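Local coordinates for protein 2-nitrobenzoate nitroreductase (Pseudomonas fluorescens, PDB 4Z85) that acts as a 2-nitrobenzoate 2-nitroreductase, a flavoprotein of the flavoredoxin family that uses FMN as its cofactor, at residues Leu29-Asn34 with Val88-Asp93; Pro54-Ile59 with Phe157-Ala162; Val117-Thr122 with Pro130-Ala135. All blocks are in the same frame, centred on the assembly; numbering follows the deposited sequence.

Contact 1 of 3, residues Leu29-Asn34 with Val88-Asp93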
loop_
_atom_site.group_PDB
_atom_site.type_symbol
_atom_site.label_atom_id
_atom_site.label_comp_id
_atom_site.label_asym_id
_atom_site.label_seq_id
_atom_site.Cartn_x
_atom_site.Cartn_y
_atom_site.Cartn_z
ATOM N N LEU A 29 -0.316 -7.329 -9.683
ATOM C CA LEU A 29 -0.662 -7.660 -11.063
ATOM C C LEU A 29 -1.552 -8.896 -10.994
ATOM O O LEU A 29 -1.077 -9.999 -10.806
ATOM C CB LEU A 29 0.601 -7.889 -11.897
ATOM C CG LEU A 29 0.428 -8.312 -13.357
ATOM C CD1 LEU A 29 -0.593 -7.436 -14.064
ATOM C CD2 LEU A 29 1.795 -8.239 -14.034
ATOM N N VAL A 30 -2.851 -8.665 -11.078
ATOM C CA VAL A 30 -3.854 -9.701 -10.845
ATOM C C VAL A 30 -4.125 -10.478 -12.119
ATOM O O VAL A 30 -4.507 -9.884 -13.138
ATOM C CB VAL A 30 -5.154 -9.081 -10.314
ATOM C CG1 VAL A 30 -6.241 -10.144 -10.117
ATOM C CG2 VAL A 30 -4.882 -8.349 -8.991
ATOM N N THR A 31 -3.915 -11.791 -12.058
ATOM C CA THR A 31 -4.418 -12.676 -13.106
ATOM C C THR A 31 -5.708 -13.345 -12.632
ATOM O O THR A 31 -5.842 -13.732 -11.457
ATOM C CB THR A 31 -3.383 -13.749 -13.535
ATOM O OG1 THR A 31 -2.763 -14.348 -12.392
ATOM C CG2 THR A 31 -2.310 -13.130 -14.428
ATOM N N SER A 32 -6.665 -13.440 -13.554
ATOM C CA SER A 32 -7.973 -14.012 -13.252
ATOM C C SER A 32 -8.484 -14.741 -14.496
ATOM O O SER A 32 -7.943 -14.551 -15.578
ATOM C CB SER A 32 -8.949 -12.920 -12.800
ATOM O OG SER A 32 -9.052 -11.869 -13.746
ATOM N N LEU A 33 -9.502 -15.585 -14.337
ATOM C CA LEU A 33 -10.077 -16.312 -15.476
ATOM C C LEU A 33 -11.535 -15.941 -15.727
ATOM O O LEU A 33 -12.320 -15.836 -14.787
ATOM C CB LEU A 33 -9.974 -17.820 -15.250
ATOM C CG LEU A 33 -8.589 -18.447 -15.186
ATOM C CD1 LEU A 33 -8.706 -19.916 -14.809
ATOM C CD2 LEU A 33 -7.889 -18.288 -16.525
ATOM N N ASN A 34 -11.907 -15.753 -16.992
ATOM C CA ASN A 34 -13.310 -15.494 -17.315
ATOM C C ASN A 34 -14.090 -16.796 -17.536
ATOM O O ASN A 34 -13.575 -17.888 -17.273
ATOM C CB ASN A 34 -13.443 -14.580 -18.543
ATOM C CG ASN A 34 -12.990 -15.240 -19.842
ATOM O OD1 ASN A 34 -12.599 -16.404 -19.877
ATOM N ND2 ASN A 34 -13.061 -14.482 -20.926
ATOM N N VAL A 88 -4.922 -14.734 -8.798
ATOM C CA VAL A 88 -3.519 -14.688 -8.400
ATOM C C VAL A 88 -3.045 -13.254 -8.339
ATOM O O VAL A 88 -3.298 -12.477 -9.259
ATOM C CB VAL A 88 -2.602 -15.463 -9.361
ATOM C CG1 VAL A 88 -1.113 -15.180 -9.057
ATOM C CG2 VAL A 88 -2.889 -16.963 -9.280
ATOM N N VAL A 89 -2.373 -12.917 -7.245
ATOM C CA VAL A 89 -1.632 -11.658 -7.196
ATOM C C VAL A 89 -0.174 -11.921 -7.574
ATOM O O VAL A 89 0.558 -12.582 -6.861
ATOM C CB VAL A 89 -1.709 -11.001 -5.800
ATOM C CG1 VAL A 89 -0.808 -9.762 -5.748
ATOM C CG2 VAL A 89 -3.148 -10.624 -5.471
ATOM N N ASN A 90 0.242 -11.398 -8.716
ATOM C CA ASN A 90 1.622 -11.512 -9.156
ATOM C C ASN A 90 2.353 -10.260 -8.754
ATOM O O ASN A 90 1.890 -9.163 -9.065
ATOM C CB ASN A 90 1.724 -11.679 -10.674
ATOM C CG ASN A 90 0.967 -12.882 -11.181
ATOM O OD1 ASN A 90 1.502 -13.993 -11.193
ATOM N ND2 ASN A 90 -0.277 -12.673 -11.596
ATOM N N MET A 91 3.466 -10.437 -8.063
ATOM C CA MET A 91 4.293 -9.309 -7.641
ATOM C C MET A 91 5.165 -8.893 -8.817
ATOM O O MET A 91 5.368 -9.666 -9.760
ATOM C CB MET A 91 5.141 -9.670 -6.421
ATOM C CG MET A 91 4.318 -10.144 -5.225
ATOM S SD MET A 91 2.981 -8.990 -4.818
ATOM C CE MET A 91 2.260 -9.846 -3.435
ATOM N N VAL A 92 5.679 -7.669 -8.761
ATOM C CA VAL A 92 6.244 -7.040 -9.948
ATOM C C VAL A 92 7.682 -6.610 -9.717
ATOM O O VAL A 92 7.940 -5.766 -8.867
ATOM C CB VAL A 92 5.417 -5.801 -10.377
ATOM C CG1 VAL A 92 6.055 -5.130 -11.604
ATOM C CG2 VAL A 92 3.949 -6.178 -10.635
ATOM N N ASP A 93 8.616 -7.200 -10.464
ATOM C CA ASP A 93 9.986 -6.702 -10.476
ATOM C C ASP A 93 10.428 -6.428 -11.916
ATOM O O ASP A 93 9.609 -6.405 -12.825
ATOM C CB ASP A 93 10.938 -7.671 -9.765
ATOM C CG ASP A 93 11.148 -8.990 -10.511
ATOM O OD1 ASP A 93 10.485 -9.250 -11.530
ATOM O OD2 ASP A 93 11.997 -9.776 -10.040
#
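L29 and N90 form an antiparallel hydrogen-bonded pair on the seam where strands 28-33 and 86-90 close the barrel. L29 N donates to N90 O at 2.9 Å. In return L29 O takes two N-H groups of the same asparagine from opposite faces of its carbonyl plane: N90 N at 2.8 Å and the side-chain ND2 at 2.9 Å. L29 CB packs 4.0 Å from V92 CG2. One residue on, V30 stands against V89 on the other face of the sheet, and its CA makes a CA-H...O contact with V88 O at 3.2 Å. T31 is paired to V88 by two backbone bonds, the one from V88 N to T31 O almost straight at 177°. T31 OG1, set between its backbone N and carbonyl carbon (chi1 45°), accepts a hydrogen bond from N90 ND2 at 3.1 Å, in the plane of the amide, and bonds onward to P130 O. I132 N is the third partner of the N90 amide, donating to OD1. An alanine in place of N90 would probably leave I132 N without its acceptor, T31 OG1 without a donor and L29 O with the backbone N-H alone. Both ends of this buried amide are engaged, which probably fixes its orientation.

Contact 2 of 3, residues Pro54-Ile59 with Phe157-Ala162; sequences PPLFVI and FGEIVA
An antiparallel ladder in the barrel wall sets L56, F57 and V58 against E159, G158 and F157. F57 and G158 are its hydrogen-bonded pair: F57 N reaches G158 O and G158 N reaches F57 O, both at 3.0 Å. Further along, I160 N donates to P55 O at 2.9 Å, nearly along the C=O axis. F57 holds CG between its backbone N and carbonyl carbon (chi1 60°), and the ring folds over the glycine. G158 CA lies 3.9 Å from the F57 ring centroid, over one face and offset toward the rim, a CH-pi contact. This is the cross-strand pairing called aromatic rescue of glycine, and a CB on G158 would run into F57 CZ. I160 CG1 meets the same ring at its edge, 3.8 Å from F57 CD2.

The wall belongs to the six-stranded barrel of this flavin reductase-like domain, with strand 55-62 beside strand 153-165. On the sheet face of L56 and V58, V58 CG2 sits over one face of the F157 ring, 3.7 Å from its centroid, the two side chains lying side by side. Next to them L56 CD2 touches E159 CB at 3.6 Å. That face looks to the second subunit: L56 packs on F149, V58 on M50 and F157 on M155 of the other chain, and A162 continues the sheet into a strand of that chain.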
loop_
_atom_site.group_PDB
_atom_site.type_symbol
_atom_site.label_atom_id
_atom_site.label_comp_id
_atom_site.label_asym_id
_atom_site.label_seq_id
_atom_site.Cartn_x
_atom_site.Cartn_y
_atom_site.Cartn_z
ATOM N N PRO A 54 -7.040 -14.153 9.618
ATOM C CA PRO A 54 -6.563 -14.845 8.419
ATOM C C PRO A 54 -5.699 -13.938 7.530
ATOM O O PRO A 54 -5.801 -12.718 7.679
ATOM C CB PRO A 54 -7.861 -15.228 7.710
ATOM C CG PRO A 54 -8.809 -14.190 8.103
ATOM C CD PRO A 54 -8.475 -13.826 9.524
ATOM N N PRO A 55 -4.865 -14.524 6.653
ATOM C CA PRO A 55 -3.952 -13.744 5.800
ATOM C C PRO A 55 -4.722 -13.011 4.699
ATOM O O PRO A 55 -4.989 -13.589 3.644
ATOM C CB PRO A 55 -3.015 -14.810 5.221
ATOM C CG PRO A 55 -3.820 -16.052 5.227
ATOM C CD PRO A 55 -4.690 -15.974 6.453
ATOM N N LEU A 56 -5.088 -11.756 4.965
ATOM C CA LEU A 56 -5.977 -11.021 4.073
ATOM C C LEU A 56 -5.276 -9.792 3.513
ATOM O O LEU A 56 -4.407 -9.204 4.182
ATOM C CB LEU A 56 -7.237 -10.551 4.791
ATOM C CG LEU A 56 -8.175 -11.600 5.402
ATOM C CD1 LEU A 56 -9.471 -10.915 5.842
ATOM C CD2 LEU A 56 -8.465 -12.707 4.421
ATOM N N PHE A 57 -5.707 -9.417 2.307
ATOM C CA PHE A 57 -5.268 -8.168 1.676
ATOM C C PHE A 57 -6.460 -7.497 0.996
ATOM O O PHE A 57 -7.512 -8.113 0.814
ATOM C CB PHE A 57 -4.154 -8.423 0.645
ATOM C CG PHE A 57 -4.577 -9.335 -0.459
ATOM C CD1 PHE A 57 -5.187 -8.830 -1.606
ATOM C CD2 PHE A 57 -4.406 -10.708 -0.338
ATOM C CE1 PHE A 57 -5.611 -9.678 -2.621
ATOM C CE2 PHE A 57 -4.836 -11.575 -1.348
ATOM C CZ PHE A 57 -5.430 -11.056 -2.493
ATOM N N VAL A 58 -6.281 -6.243 0.587
ATOM C CA VAL A 58 -7.351 -5.520 -0.110
ATOM C C VAL A 58 -6.802 -4.897 -1.394
ATOM O O VAL A 58 -5.662 -4.440 -1.435
ATOM C CB VAL A 58 -8.005 -4.436 0.811
ATOM C CG1 VAL A 58 -7.024 -3.303 1.186
ATOM C CG2 VAL A 58 -9.276 -3.875 0.174
ATOM N N ILE A 59 -7.608 -4.946 -2.456
ATOM C CA ILE A 59 -7.319 -4.227 -3.703
ATOM C C ILE A 59 -8.549 -3.422 -4.080
ATOM O O ILE A 59 -9.635 -3.979 -4.139
ATOM C CB ILE A 59 -6.991 -5.177 -4.860
ATOM C CG1 ILE A 59 -5.812 -6.083 -4.493
ATOM C CG2 ILE A 59 -6.692 -4.379 -6.119
ATOM C CD1 ILE A 59 -5.576 -7.206 -5.473
ATOM N N PHE A 157 -11.431 -8.026 -1.052
ATOM C CA PHE A 157 -10.641 -8.592 0.029
ATOM C C PHE A 157 -10.333 -10.033 -0.318
ATOM O O PHE A 157 -11.248 -10.848 -0.518
ATOM C CB PHE A 157 -11.371 -8.495 1.370
ATOM C CG PHE A 157 -11.514 -7.092 1.866
ATOM C CD1 PHE A 157 -12.547 -6.284 1.407
ATOM C CD2 PHE A 157 -10.605 -6.561 2.783
ATOM C CE1 PHE A 157 -12.675 -4.986 1.864
ATOM C CE2 PHE A 157 -10.730 -5.255 3.238
ATOM C CZ PHE A 157 -11.772 -4.468 2.775
ATOM N N GLY A 158 -9.040 -10.326 -0.421
ATOM C CA GLY A 158 -8.603 -11.642 -0.831
ATOM C C GLY A 158 -7.908 -12.323 0.328
ATOM O O GLY A 158 -7.322 -11.651 1.178
ATOM N N GLU A 159 -7.967 -13.656 0.347
ATOM C CA GLU A 159 -7.231 -14.441 1.333
ATOM C C GLU A 159 -6.124 -15.206 0.632
ATOM O O GLU A 159 -6.356 -15.865 -0.385
ATOM C CB GLU A 159 -8.160 -15.410 2.075
ATOM C CG GLU A 159 -7.407 -16.333 3.035
ATOM C CD GLU A 159 -8.331 -17.227 3.815
ATOM O OE1 GLU A 159 -9.562 -17.084 3.650
ATOM O OE2 GLU A 159 -7.819 -18.073 4.585
ATOM N N ILE A 160 -4.909 -15.080 1.145
ATOM C CA ILE A 160 -3.785 -15.808 0.592
ATOM C C ILE A 160 -3.846 -17.259 1.051
ATOM O O ILE A 160 -3.799 -17.529 2.244
ATOM C CB ILE A 160 -2.450 -15.204 1.035
ATOM C CG1 ILE A 160 -2.417 -13.712 0.709
ATOM C CG2 ILE A 160 -1.290 -15.933 0.366
ATOM C CD1 ILE A 160 -1.301 -12.971 1.410
ATOM N N VAL A 161 -3.944 -18.186 0.112
ATOM C CA VAL A 161 -3.963 -19.590 0.513
ATOM C C VAL A 161 -2.601 -20.216 0.302
ATOM O O VAL A 161 -2.219 -21.118 1.062
ATOM C CB VAL A 161 -5.055 -20.381 -0.226
ATOM C CG1 VAL A 161 -6.398 -19.731 0.032
ATOM C CG2 VAL A 161 -4.779 -20.448 -1.696
ATOM N N ALA A 162 -1.855 -19.735 -0.694
ATOM C CA ALA A 162 -0.471 -20.212 -0.832
ATOM C C ALA A 162 0.399 -19.206 -1.557
ATOM O O ALA A 162 -0.116 -18.291 -2.173
ATOM C CB ALA A 162 -0.426 -21.569 -1.561
#

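Contact 3 of 3, residues Val117-Thr122 with Pro130-Ala135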
loop_
_atom_site.group_PDB
_atom_site.type_symbol
_atom_site.label_atom_id
_atom_site.label_comp_id
_atom_site.label_asym_id
_atom_site.label_seq_id
_atom_site.Cartn_x
_atom_site.Cartn_y
_atom_site.Cartn_z
ATOM N N VAL A 117 0.140 -9.003 -24.408
ATOM C CA VAL A 117 1.402 -8.396 -23.973
ATOM C C VAL A 117 2.555 -9.399 -23.865
ATOM O O VAL A 117 3.701 -9.012 -23.643
ATOM C CB VAL A 117 1.244 -7.666 -22.608
ATOM C CG1 VAL A 117 0.008 -6.778 -22.619
ATOM C CG2 VAL A 117 1.192 -8.661 -21.449
ATOM N N GLY A 118 2.265 -10.684 -24.027
ATOM C CA GLY A 118 3.324 -11.677 -24.052
ATOM C C GLY A 118 3.708 -12.266 -22.706
ATOM O O GLY A 118 4.877 -12.559 -22.448
ATOM N N PHE A 119 2.723 -12.438 -21.836
ATOM C CA PHE A 119 2.946 -13.164 -20.598
ATOM C C PHE A 119 2.679 -14.650 -20.811
ATOM O O PHE A 119 1.587 -15.024 -21.234
ATOM C CB PHE A 119 2.024 -12.643 -19.485
ATOM C CG PHE A 119 2.573 -11.470 -18.717
ATOM C CD1 PHE A 119 3.900 -11.436 -18.326
ATOM C CD2 PHE A 119 1.746 -10.414 -18.369
ATOM C CE1 PHE A 119 4.398 -10.361 -17.588
ATOM C CE2 PHE A 119 2.241 -9.327 -17.648
ATOM C CZ PHE A 119 3.563 -9.311 -17.256
ATOM N N ASP A 120 3.649 -15.499 -20.505
ATOM C CA ASP A 120 3.355 -16.925 -20.402
ATOM C C ASP A 120 2.744 -17.211 -19.033
ATOM O O ASP A 120 2.996 -16.481 -18.066
ATOM C CB ASP A 120 4.605 -17.774 -20.626
ATOM C CG ASP A 120 5.060 -17.776 -22.083
ATOM O OD1 ASP A 120 4.202 -17.921 -22.984
ATOM O OD2 ASP A 120 6.277 -17.630 -22.329
ATOM N N LEU A 121 1.935 -18.264 -18.960
ATOM C CA LEU A 121 1.221 -18.604 -17.735
ATOM C C LEU A 121 1.615 -19.980 -17.218
ATOM O O LEU A 121 1.849 -20.915 -17.993
ATOM C CB LEU A 121 -0.288 -18.533 -17.970
ATOM C CG LEU A 121 -0.788 -17.186 -18.488
ATOM C CD1 LEU A 121 -2.218 -17.288 -18.978
ATOM C CD2 LEU A 121 -0.680 -16.138 -17.380
ATOM N N THR A 122 1.700 -20.088 -15.897
ATOM C CA THR A 122 2.058 -21.329 -15.226
ATOM C C THR A 122 0.946 -21.704 -14.255
ATOM O O THR A 122 0.488 -20.862 -13.486
ATOM C CB THR A 122 3.394 -21.200 -14.473
ATOM O OG1 THR A 122 4.462 -21.048 -15.415
ATOM C CG2 THR A 122 3.650 -22.425 -13.615
ATOM N N PRO A 130 -4.008 -19.401 -13.132
ATOM C CA PRO A 130 -2.560 -19.517 -13.272
ATOM C C PRO A 130 -1.838 -18.230 -12.879
ATOM O O PRO A 130 -2.450 -17.161 -12.884
ATOM C CB PRO A 130 -2.384 -19.783 -14.764
ATOM C CG PRO A 130 -3.487 -19.019 -15.381
ATOM C CD PRO A 130 -4.658 -19.147 -14.431
ATOM N N ARG A 131 -0.561 -18.361 -12.550
ATOM C CA ARG A 131 0.308 -17.225 -12.304
ATOM C C ARG A 131 1.060 -16.880 -13.577
ATOM O O ARG A 131 1.087 -17.667 -14.528
ATOM C CB ARG A 131 1.294 -17.535 -11.192
ATOM C CG ARG A 131 2.350 -18.549 -11.600
ATOM C CD ARG A 131 3.407 -18.674 -10.541
ATOM N NE ARG A 131 4.356 -19.760 -10.801
ATOM C CZ ARG A 131 5.409 -19.664 -11.608
ATOM N NH1 ARG A 131 5.648 -18.537 -12.269
ATOM N NH2 ARG A 131 6.223 -20.701 -11.762
ATOM N N ILE A 132 1.676 -15.703 -13.587
ATOM C CA ILE A 132 2.541 -15.293 -14.686
ATOM C C ILE A 132 3.870 -16.018 -14.559
ATOM O O ILE A 132 4.454 -16.062 -13.478
ATOM C CB ILE A 132 2.736 -13.768 -14.677
ATOM C CG1 ILE A 132 1.449 -13.093 -15.165
ATOM C CG2 ILE A 132 3.944 -13.361 -15.524
ATOM C CD1 ILE A 132 1.393 -11.616 -14.887
ATOM N N THR A 133 4.336 -16.622 -15.654
ATOM C CA THR A 133 5.518 -17.474 -15.579
ATOM C C THR A 133 6.728 -16.708 -15.042
ATOM O O THR A 133 7.471 -17.220 -14.210
ATOM C CB THR A 133 5.853 -18.096 -16.965
ATOM O OG1 THR A 133 4.734 -18.860 -17.421
ATOM C CG2 THR A 133 7.054 -19.019 -16.865
ATOM N N ASP A 134 6.897 -15.462 -15.474
ATOM C CA ASP A 134 8.087 -14.707 -15.095
ATOM C C ASP A 134 7.976 -13.965 -13.742
ATOM O O ASP A 134 8.893 -13.231 -13.371
ATOM C CB ASP A 134 8.432 -13.689 -16.188
ATOM C CG ASP A 134 9.153 -14.303 -17.375
ATOM O OD1 ASP A 134 9.595 -15.468 -17.281
ATOM O OD2 ASP A 134 9.284 -13.599 -18.399
ATOM N N ALA A 135 6.877 -14.147 -13.007
ATOM C CA ALA A 135 6.680 -13.398 -11.755
ATOM C C ALA A 135 7.676 -13.814 -10.683
ATOM O O ALA A 135 7.957 -14.997 -10.524
ATOM C CB ALA A 135 5.253 -13.572 -11.234
HETATM O O HOH W 1 6.005 -14.661 -18.365
#
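The F119 ring carries I132 CD1 over one face, 3.7 Å from its centroid and offset toward the rim, in a CH-pi contact. I132 CG2 comes closer still, 3.4 Å from F119 CD1. The second flat group is the R131 guanidinium. T122 CB lies over the centre of one face, 3.8 Å above the plane, with CG2 nearest to NH2, and T133 O sits in plane at the edge, where it accepts from R131 NH1 at 3.0 Å. NH1 also makes a weak bond to I132 O, while Y164 makes a cation-pi contact with the same arginine. R131 CG, between backbone N and carbonyl carbon (chi1 70°), packs against T122 O, and the extended chain beyond it runs alongside T122.

Between the backbones, T122 N donates to R131 O and R131 N to T122 O. T133 N closes on D120 O at 2.8 Å, from above the carbonyl plane but almost straight (172°). The T122 and T133 hydroxyls share a hydrogen bond of 3.0 Å between their OG1 atoms, their side chains crossing at about a right angle.

The result is a short beta hairpin of strands 121-122 and 131-132. F119 packs on R99 and C103 of helix 94-103, and D134 forms a salt bridge with R99. On the barrel side, F119 and I132 press on L29 of strand 28-33, and R131 on V88 and N90 of strand 86-90.

Contacts 1 and 2 lie in the same closed sheet, their centres 13 Å apart, and meet in the barrel interior: V30 CG2 packs 3.8 Å from I59 CD1, and V89 CG2 equally near F57 CZ. Contact 3 attaches from outside that sheet. Its centre is 9 Å from that of contact 1, and two probable hydrogen bonds of 2.9 Å join them, T31 OG1 to P130 O and I132 N to N90 OD1. Contact 2 does not touch contact 3; their nearest atoms stay about 9 Å apart. Contact 1 is thus the link between barrel core and hairpin. All three fall in the flavin reductase-like, FMN-binding region.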